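Local coordinates for protein ferritin heavy chain (Trichoplusia ni, PDB 1Z6O) that oxidises ferrous iron with oxygen and, together with light chains in a secreted 24-subunit shell, stores it as a soluble ferric mineral, at the interface of chains C and A and the interface of chains A and B. Residues are numbered along the deposited sequence; one frame, centred on the assembly and turned at random. Chains: chain A/B, Ferritin heavy chain; chain C, Ferritin light chain.

Contact 1: the interface of chains C and A. Residues chain C 91, 95, 101, 103; chain A 40-41, 44, 48, 61.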
loop_
_atom_site.group_PDB
_atom_site.type_symbol
_atom_site.label_atom_id
_atom_site.label_comp_id
_atom_site.label_asym_id
_atom_site.label_seq_id
_atom_site.Cartn_x
_atom_site.Cartn_y
_atom_site.Cartn_z
ATOM N N ILE C 91 -27.886 -14.082 -37.823
ATOM C CA ILE C 91 -28.192 -15.513 -37.860
ATOM C C ILE C 91 -28.711 -15.944 -36.487
ATOM O O ILE C 91 -29.683 -16.693 -36.386
ATOM C CB ILE C 91 -26.931 -16.347 -38.225
ATOM C CG1 ILE C 91 -26.597 -16.150 -39.713
ATOM C CG2 ILE C 91 -27.166 -17.843 -37.905
ATOM C CD1 ILE C 91 -25.214 -16.707 -40.110
ATOM N N THR C 95 -32.622 -17.398 -35.449
ATOM C CA THR C 95 -32.910 -18.617 -34.688
ATOM C C THR C 95 -33.525 -18.315 -33.327
ATOM O O THR C 95 -34.306 -19.113 -32.807
ATOM C CB THR C 95 -31.656 -19.496 -34.504
ATOM O OG1 THR C 95 -30.633 -18.753 -33.832
ATOM C CG2 THR C 95 -31.142 -19.963 -35.866
ATOM N N MET C 101 -32.003 -20.274 -40.539
ATOM C CA MET C 101 -31.290 -19.522 -41.550
ATOM C C MET C 101 -31.203 -20.281 -42.868
ATOM O O MET C 101 -30.921 -21.468 -42.888
ATOM C CB MET C 101 -29.885 -19.199 -41.030
ATOM C CG MET C 101 -29.022 -18.416 -41.992
ATOM S SD MET C 101 -29.745 -16.793 -42.383
ATOM C CE MET C 101 -28.767 -16.367 -43.792
ATOM N N PHE C 103 -29.208 -19.739 -46.374
ATOM C CA PHE C 103 -28.220 -18.886 -47.028
ATOM C C PHE C 103 -28.478 -18.538 -48.488
ATOM O O PHE C 103 -27.700 -17.805 -49.097
ATOM C CB PHE C 103 -26.817 -19.485 -46.885
ATOM C CG PHE C 103 -26.314 -19.483 -45.466
ATOM C CD1 PHE C 103 -26.662 -20.504 -44.593
ATOM C CD2 PHE C 103 -25.539 -18.433 -44.996
ATOM C CE1 PHE C 103 -26.241 -20.481 -43.259
ATOM C CE2 PHE C 103 -25.111 -18.400 -43.663
ATOM C CZ PHE C 103 -25.465 -19.427 -42.798
ATOM N N LEU A 40 -20.362 -21.604 -40.876
ATOM C CA LEU A 40 -21.443 -20.692 -40.465
ATOM C C LEU A 40 -22.772 -21.437 -40.512
ATOM O O LEU A 40 -23.632 -21.241 -39.658
ATOM C CB LEU A 40 -21.572 -19.477 -41.401
ATOM C CG LEU A 40 -20.679 -18.252 -41.228
ATOM C CD1 LEU A 40 -21.109 -17.177 -42.252
ATOM C CD2 LEU A 40 -20.814 -17.711 -39.793
ATOM N N ALA A 41 -22.956 -22.267 -41.537
ATOM C CA ALA A 41 -24.204 -23.019 -41.663
ATOM C C ALA A 41 -24.346 -24.037 -40.527
ATOM O O ALA A 41 -25.461 -24.311 -40.076
ATOM C CB ALA A 41 -24.270 -23.720 -43.037
ATOM N N ALA A 44 -25.407 -22.087 -37.501
ATOM C CA ALA A 44 -26.824 -21.737 -37.641
ATOM C C ALA A 44 -27.723 -22.933 -37.298
ATOM O O ALA A 44 -28.743 -22.784 -36.626
ATOM C CB ALA A 44 -27.107 -21.278 -39.084
ATOM N N LYS A 48 -30.681 -23.458 -33.811
ATOM C CA LYS A 48 -32.147 -23.572 -33.905
ATOM C C LYS A 48 -32.787 -24.008 -32.592
ATOM O O LYS A 48 -32.234 -24.840 -31.869
ATOM C CB LYS A 48 -32.558 -24.562 -35.002
ATOM C CG LYS A 48 -32.133 -24.141 -36.405
ATOM C CD LYS A 48 -32.835 -24.968 -37.487
ATOM C CE LYS A 48 -32.606 -26.451 -37.318
ATOM N NZ LYS A 48 -33.234 -27.232 -38.427
ATOM N N PHE A 61 -19.312 -21.608 -34.940
ATOM C CA PHE A 61 -19.195 -20.186 -35.288
ATOM C C PHE A 61 -17.718 -19.799 -35.073
ATOM O O PHE A 61 -17.163 -19.026 -35.850
ATOM C CB PHE A 61 -20.095 -19.307 -34.404
ATOM C CG PHE A 61 -21.545 -19.277 -34.847
ATOM C CD1 PHE A 61 -22.574 -19.439 -33.921
ATOM C CD2 PHE A 61 -21.876 -19.064 -36.185
ATOM C CE1 PHE A 61 -23.923 -19.386 -34.323
ATOM C CE2 PHE A 61 -23.219 -19.011 -36.598
ATOM C CZ PHE A 61 -24.246 -19.172 -35.658
#
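C:Phe103 swings its CG away from its own carbonyl carbon (chi1 -67°), which carries the ring toward A:Ala41, while C:Ile91 sets the methyl CG2 opposite its backbone N and aims it at A:Ala44. Both belong to a ferritin light chain packed on a heavy chain, subunits of the four-helix-bundle ferritin family, and the patch joins C helix 70-96 and the loop after it to A helices 19-47 and 54-80. The phenyl ring leads with its rim: CE1 of C:Phe103 lies 3.6 Å from CA of A:Ala41, and CZ lies 4.1 Å from CB of A:Leu40. Alanine suits this turn of helix because its short side chain lets an aromatic ring come down to the backbone. Within chain C, CG of C:Met101 rests on one face of the same ring, near the rim, and should limit its tilting. Replacing C:Phe103 by an alanine would probably open a gap above A:Ala41 and leave the C:Met101 side chain without the ring it packs on.

A:Ala44 hides the most surface in this patch, 49 Å². Its CB receives CG2 of C:Ile91 at 3.6 Å and CB of C:Met101 at 4.0 Å. The same methyl also lies 3.9 Å from CZ of A:Phe61, so this one group packs against both A helices; the beta-branch suits the place by holding a methyl close to the C helix backbone. Farther along, CG2 of C:Thr95 faces the carbonyl O of A:Ala44.

Contact 2: the interface of chains A and B. Residues chain A 113, 161, 164-165, 168; chain B 10-11, 14.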
loop_
_atom_site.group_PDB
_atom_site.type_symbol
_atom_site.label_atom_id
_atom_site.label_comp_id
_atom_site.label_asym_id
_atom_site.label_seq_id
_atom_site.Cartn_x
_atom_site.Cartn_y
_atom_site.Cartn_z
ATOM N N LEU A 113 -14.489 -32.972 -39.677
ATOM C CA LEU A 113 -13.226 -33.710 -39.789
ATOM C C LEU A 113 -12.882 -33.947 -41.267
ATOM O O LEU A 113 -11.738 -33.790 -41.686
ATOM C CB LEU A 113 -13.330 -35.055 -39.050
ATOM C CG LEU A 113 -12.131 -36.018 -39.123
ATOM C CD1 LEU A 113 -10.849 -35.319 -38.636
ATOM C CD2 LEU A 113 -12.435 -37.257 -38.252
ATOM N N ALA A 161 -11.372 -35.519 -34.380
ATOM C CA ALA A 161 -11.476 -36.983 -34.388
ATOM C C ALA A 161 -11.755 -37.497 -32.973
ATOM O O ALA A 161 -12.566 -38.405 -32.785
ATOM C CB ALA A 161 -10.177 -37.611 -34.930
ATOM N N ALA A 164 -15.367 -36.674 -32.022
ATOM C CA ALA A 164 -16.280 -37.577 -32.720
ATOM C C ALA A 164 -16.274 -38.967 -32.080
ATOM O O ALA A 164 -17.337 -39.550 -31.880
ATOM C CB ALA A 164 -15.900 -37.680 -34.206
ATOM N N SER A 165 -15.092 -39.506 -31.763
ATOM C CA SER A 165 -15.028 -40.835 -31.136
ATOM C C SER A 165 -15.740 -40.848 -29.792
ATOM O O SER A 165 -16.521 -41.747 -29.500
ATOM C CB SER A 165 -13.575 -41.291 -30.886
ATOM O OG SER A 165 -12.889 -41.515 -32.101
ATOM N N LYS A 168 -19.571 -40.400 -30.349
ATOM C CA LYS A 168 -20.180 -41.517 -31.069
ATOM C C LYS A 168 -20.379 -42.747 -30.187
ATOM O O LYS A 168 -21.345 -43.482 -30.366
ATOM C CB LYS A 168 -19.357 -41.878 -32.313
ATOM C CG LYS A 168 -20.149 -42.689 -33.350
ATOM C CD LYS A 168 -19.430 -42.712 -34.704
ATOM C CE LYS A 168 -20.330 -43.271 -35.815
ATOM N NZ LYS A 168 -19.648 -43.148 -37.147
ATOM N N ILE B 10 -15.148 -43.921 -37.002
ATOM C CA ILE B 10 -15.367 -42.576 -37.508
ATOM C C ILE B 10 -14.503 -42.485 -38.769
ATOM O O ILE B 10 -13.709 -43.384 -39.043
ATOM C CB ILE B 10 -14.941 -41.483 -36.481
ATOM C CG1 ILE B 10 -13.446 -41.585 -36.198
ATOM C CG2 ILE B 10 -15.758 -41.622 -35.174
ATOM C CD1 ILE B 10 -12.871 -40.313 -35.560
ATOM N N PRO B 11 -14.641 -41.405 -39.547
ATOM C CA PRO B 11 -13.854 -41.220 -40.777
ATOM C C PRO B 11 -12.356 -41.360 -40.486
ATOM O O PRO B 11 -11.886 -40.924 -39.435
ATOM C CB PRO B 11 -14.218 -39.801 -41.209
ATOM C CG PRO B 11 -15.643 -39.652 -40.701
ATOM C CD PRO B 11 -15.558 -40.271 -39.325
ATOM N N TRP B 14 -8.248 -38.702 -42.678
ATOM C CA TRP B 14 -7.284 -37.770 -42.084
ATOM C C TRP B 14 -6.004 -38.442 -41.565
ATOM O O TRP B 14 -5.011 -37.755 -41.296
ATOM C CB TRP B 14 -7.940 -37.004 -40.918
ATOM C CG TRP B 14 -8.384 -37.907 -39.779
ATOM C CD1 TRP B 14 -9.496 -38.715 -39.750
ATOM C CD2 TRP B 14 -7.715 -38.101 -38.526
ATOM N NE1 TRP B 14 -9.553 -39.398 -38.552
ATOM C CE2 TRP B 14 -8.474 -39.040 -37.784
ATOM C CE3 TRP B 14 -6.540 -37.572 -37.956
ATOM C CZ2 TRP B 14 -8.099 -39.466 -36.498
ATOM C CZ3 TRP B 14 -6.166 -37.996 -36.676
ATOM C CH2 TRP B 14 -6.947 -38.935 -35.961
#
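B:Ile10 and A:Leu113 bury 47 and 45 Å² respectively, and together with B:Trp14 they make the core of a largely apolar patch between two ferritin heavy chains. Chain B supplies an N-terminal loop; chain A supplies helices 105-132 and 139-168, which offer a leucine and small residues as a surface for it.

The isoleucine reaches along helix 139-168 with both its branches. CG1 sits between its backbone N and carbonyl carbon (chi1 62°), and this sends CD1 down to CA of A:Ala161 at 3.8 Å and to OG of A:Ser165 at 3.7 Å. The other branch, CG2, points toward the helix end, where it meets CD of A:Lys168 at 3.9 Å and CB of A:Ala164 at 4.1 Å. A lysine is suitable there because its aliphatic stem can pack while the amine lies farther out. The hydroxyl of A:Ser165 is turned back to the carbonyl O of A:Ala161, one helical turn earlier, so a polar side chain is accommodated beside the isoleucine.

A:Leu113 puts its two methyls to use on B:Trp14. CD1 lies over a face of the indole, 3.9 Å from the centroid of the five-membered ring, while CD2 lies 3.6 Å from CD1 of B:Trp14 and also approaches CD1 of B:Ile10, and so bridges the two chain B residues. A bent bond (131° at H) within the loop should help to orient the indole: NE1 of B:Trp14 donates, nearly in the ring plane, to the carbonyl O of B:Pro11 at 2.9 Å.

Contact 3: the interface of chains C and A. Residues chain C 53, 56, 84; chain A 33, 36-37, 64, 68, 72.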
loop_
_atom_site.group_PDB
_atom_site.type_symbol
_atom_site.label_atom_id
_atom_site.label_comp_id
_atom_site.label_asym_id
_atom_site.label_seq_id
_atom_site.Cartn_x
_atom_site.Cartn_y
_atom_site.Cartn_z
ATOM N N TYR C 53 -16.935 -9.766 -47.129
ATOM C CA TYR C 53 -15.854 -10.214 -48.001
ATOM C C TYR C 53 -15.495 -9.174 -49.076
ATOM O O TYR C 53 -14.334 -9.080 -49.464
ATOM C CB TYR C 53 -16.184 -11.602 -48.594
ATOM C CG TYR C 53 -15.805 -12.707 -47.618
ATOM C CD1 TYR C 53 -16.777 -13.470 -46.952
ATOM C CD2 TYR C 53 -14.463 -12.958 -47.330
ATOM C CE1 TYR C 53 -16.407 -14.461 -46.023
ATOM C CE2 TYR C 53 -14.088 -13.934 -46.409
ATOM C CZ TYR C 53 -15.056 -14.681 -45.764
ATOM O OH TYR C 53 -14.649 -15.654 -44.883
ATOM N N LEU C 56 -13.270 -6.870 -47.292
ATOM C CA LEU C 56 -11.995 -7.525 -47.022
ATOM C C LEU C 56 -11.085 -7.416 -48.251
ATOM O O LEU C 56 -9.883 -7.174 -48.122
ATOM C CB LEU C 56 -12.225 -9.001 -46.654
ATOM C CG LEU C 56 -10.934 -9.768 -46.336
ATOM C CD1 LEU C 56 -10.288 -9.146 -45.105
ATOM C CD2 LEU C 56 -11.240 -11.236 -46.068
ATOM N N TRP C 84 -18.933 -8.891 -40.722
ATOM C CA TRP C 84 -18.814 -10.318 -40.402
ATOM C C TRP C 84 -19.505 -10.573 -39.058
ATOM O O TRP C 84 -20.287 -11.513 -38.894
ATOM C CB TRP C 84 -17.330 -10.721 -40.309
ATOM C CG TRP C 84 -17.114 -12.134 -39.814
ATOM C CD1 TRP C 84 -16.663 -12.513 -38.579
ATOM C CD2 TRP C 84 -17.338 -13.342 -40.548
ATOM N NE1 TRP C 84 -16.589 -13.890 -38.502
ATOM C CE2 TRP C 84 -16.999 -14.422 -39.696
ATOM C CE3 TRP C 84 -17.788 -13.621 -41.852
ATOM C CZ2 TRP C 84 -17.094 -15.762 -40.103
ATOM C CZ3 TRP C 84 -17.879 -14.956 -42.260
ATOM C CH2 TRP C 84 -17.532 -16.008 -41.384
ATOM N N VAL A 33 -12.324 -19.657 -47.560
ATOM C CA VAL A 33 -13.574 -18.898 -47.475
ATOM C C VAL A 33 -14.763 -19.856 -47.554
ATOM O O VAL A 33 -15.726 -19.724 -46.793
ATOM C CB VAL A 33 -13.646 -17.816 -48.593
ATOM C CG1 VAL A 33 -15.061 -17.212 -48.677
ATOM C CG2 VAL A 33 -12.634 -16.705 -48.278
ATOM N N SER A 36 -15.242 -21.376 -44.280
ATOM C CA SER A 36 -15.852 -20.477 -43.296
ATOM C C SER A 36 -17.364 -20.444 -43.479
ATOM O O SER A 36 -18.100 -20.433 -42.496
ATOM C CB SER A 36 -15.295 -19.028 -43.362
ATOM O OG SER A 36 -15.810 -18.275 -44.463
ATOM N N LEU A 37 -17.828 -20.450 -44.727
ATOM C CA LEU A 37 -19.270 -20.414 -44.991
ATOM C C LEU A 37 -19.958 -21.708 -44.571
ATOM O O LEU A 37 -21.087 -21.684 -44.079
ATOM C CB LEU A 37 -19.539 -20.153 -46.479
ATOM C CG LEU A 37 -18.844 -18.902 -47.043
ATOM C CD1 LEU A 37 -19.173 -18.734 -48.519
ATOM C CD2 LEU A 37 -19.291 -17.688 -46.273
ATOM N N ALA A 64 -15.814 -20.974 -38.012
ATOM C CA ALA A 64 -16.057 -20.135 -39.190
ATOM C C ALA A 64 -15.137 -18.909 -39.151
ATOM O O ALA A 64 -14.526 -18.545 -40.159
ATOM C CB ALA A 64 -17.551 -19.673 -39.242
ATOM N N ARG A 68 -11.954 -17.786 -41.731
ATOM C CA ARG A 68 -11.867 -16.461 -42.342
ATOM C C ARG A 68 -10.469 -15.900 -42.054
ATOM O O ARG A 68 -9.852 -15.276 -42.921
ATOM C CB ARG A 68 -12.953 -15.543 -41.764
ATOM C CG ARG A 68 -12.843 -14.070 -42.170
ATOM C CD ARG A 68 -14.117 -13.306 -41.722
ATOM N NE ARG A 68 -14.041 -11.866 -41.992
ATOM C CZ ARG A 68 -13.500 -10.972 -41.171
ATOM N NH1 ARG A 68 -13.481 -9.684 -41.509
ATOM N NH2 ARG A 68 -12.993 -11.360 -40.005
ATOM N N MET A 72 -7.432 -14.697 -44.659
ATOM C CA MET A 72 -6.737 -13.415 -44.534
ATOM C C MET A 72 -5.219 -13.587 -44.440
ATOM O O MET A 72 -4.468 -12.780 -44.999
ATOM C CB MET A 72 -7.252 -12.642 -43.303
ATOM C CG MET A 72 -8.690 -12.141 -43.457
ATOM S SD MET A 72 -9.451 -11.441 -41.940
ATOM C CE MET A 72 -7.989 -11.100 -40.905
#
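A:Arg68 runs between C:Tyr53 and C:Trp84 where heavy-chain helices 19-47 and 54-80 pack on light-chain helices 37-61 and 70-96, a helix-packing interface of the ferritin family. Its CB and CG pass the phenol oxygen OH of C:Tyr53, each at 3.6 Å. The chain stays extended, with chi2 171°, and lays CD over the middle of the C:Trp84 indole, 3.6 Å from the centroid of the five-membered ring. NE follows, 3.8 Å from CG of the tryptophan. At the tip, the guanidinium lies nearly parallel to the indole plane, 12° apart, with NH2 beside CD1 of C:Trp84. A long, flat-ended residue suits this place, since its CD covers the indole while the guanidinium passes over CB of C:Trp84.

C:Tyr53 combines a ring for packing with a hydroxyl for bonding. CE2 touches CG2 of A:Val33 at 3.6 Å, and CG1 of that valine lies over one face near the rim. OH of C:Tyr53 shares a 2.9 Å hydrogen bond with OG of A:Ser36. That serine oxygen in turn donates to the carbonyl O of A:Val33 at 2.7 Å, in the carbonyl plane on a lone pair, which is likely to hold the serine hydroxyl in place for the tyrosine.

Contact 1 and contact 3 are parts of one heavy-light interface: their C-alpha centres are about 15 Å apart, and both draw on A helices 19-47 and 54-80 and on C helix 70-96. Contact 3 adds C helix 37-61, while contact 1 extends into the loop beyond C helix 70-96. The C-alpha centre of contact 2 lies about 23 Å from that of contact 1 and 25 Å from that of contact 3, and A helices 105-132 and 139-168 there receive a loop of chain B. In these contacts the heavy chain presents different helices to a light chain and to another heavy chain, consistent with a shell of twelve heavy and twelve light chains.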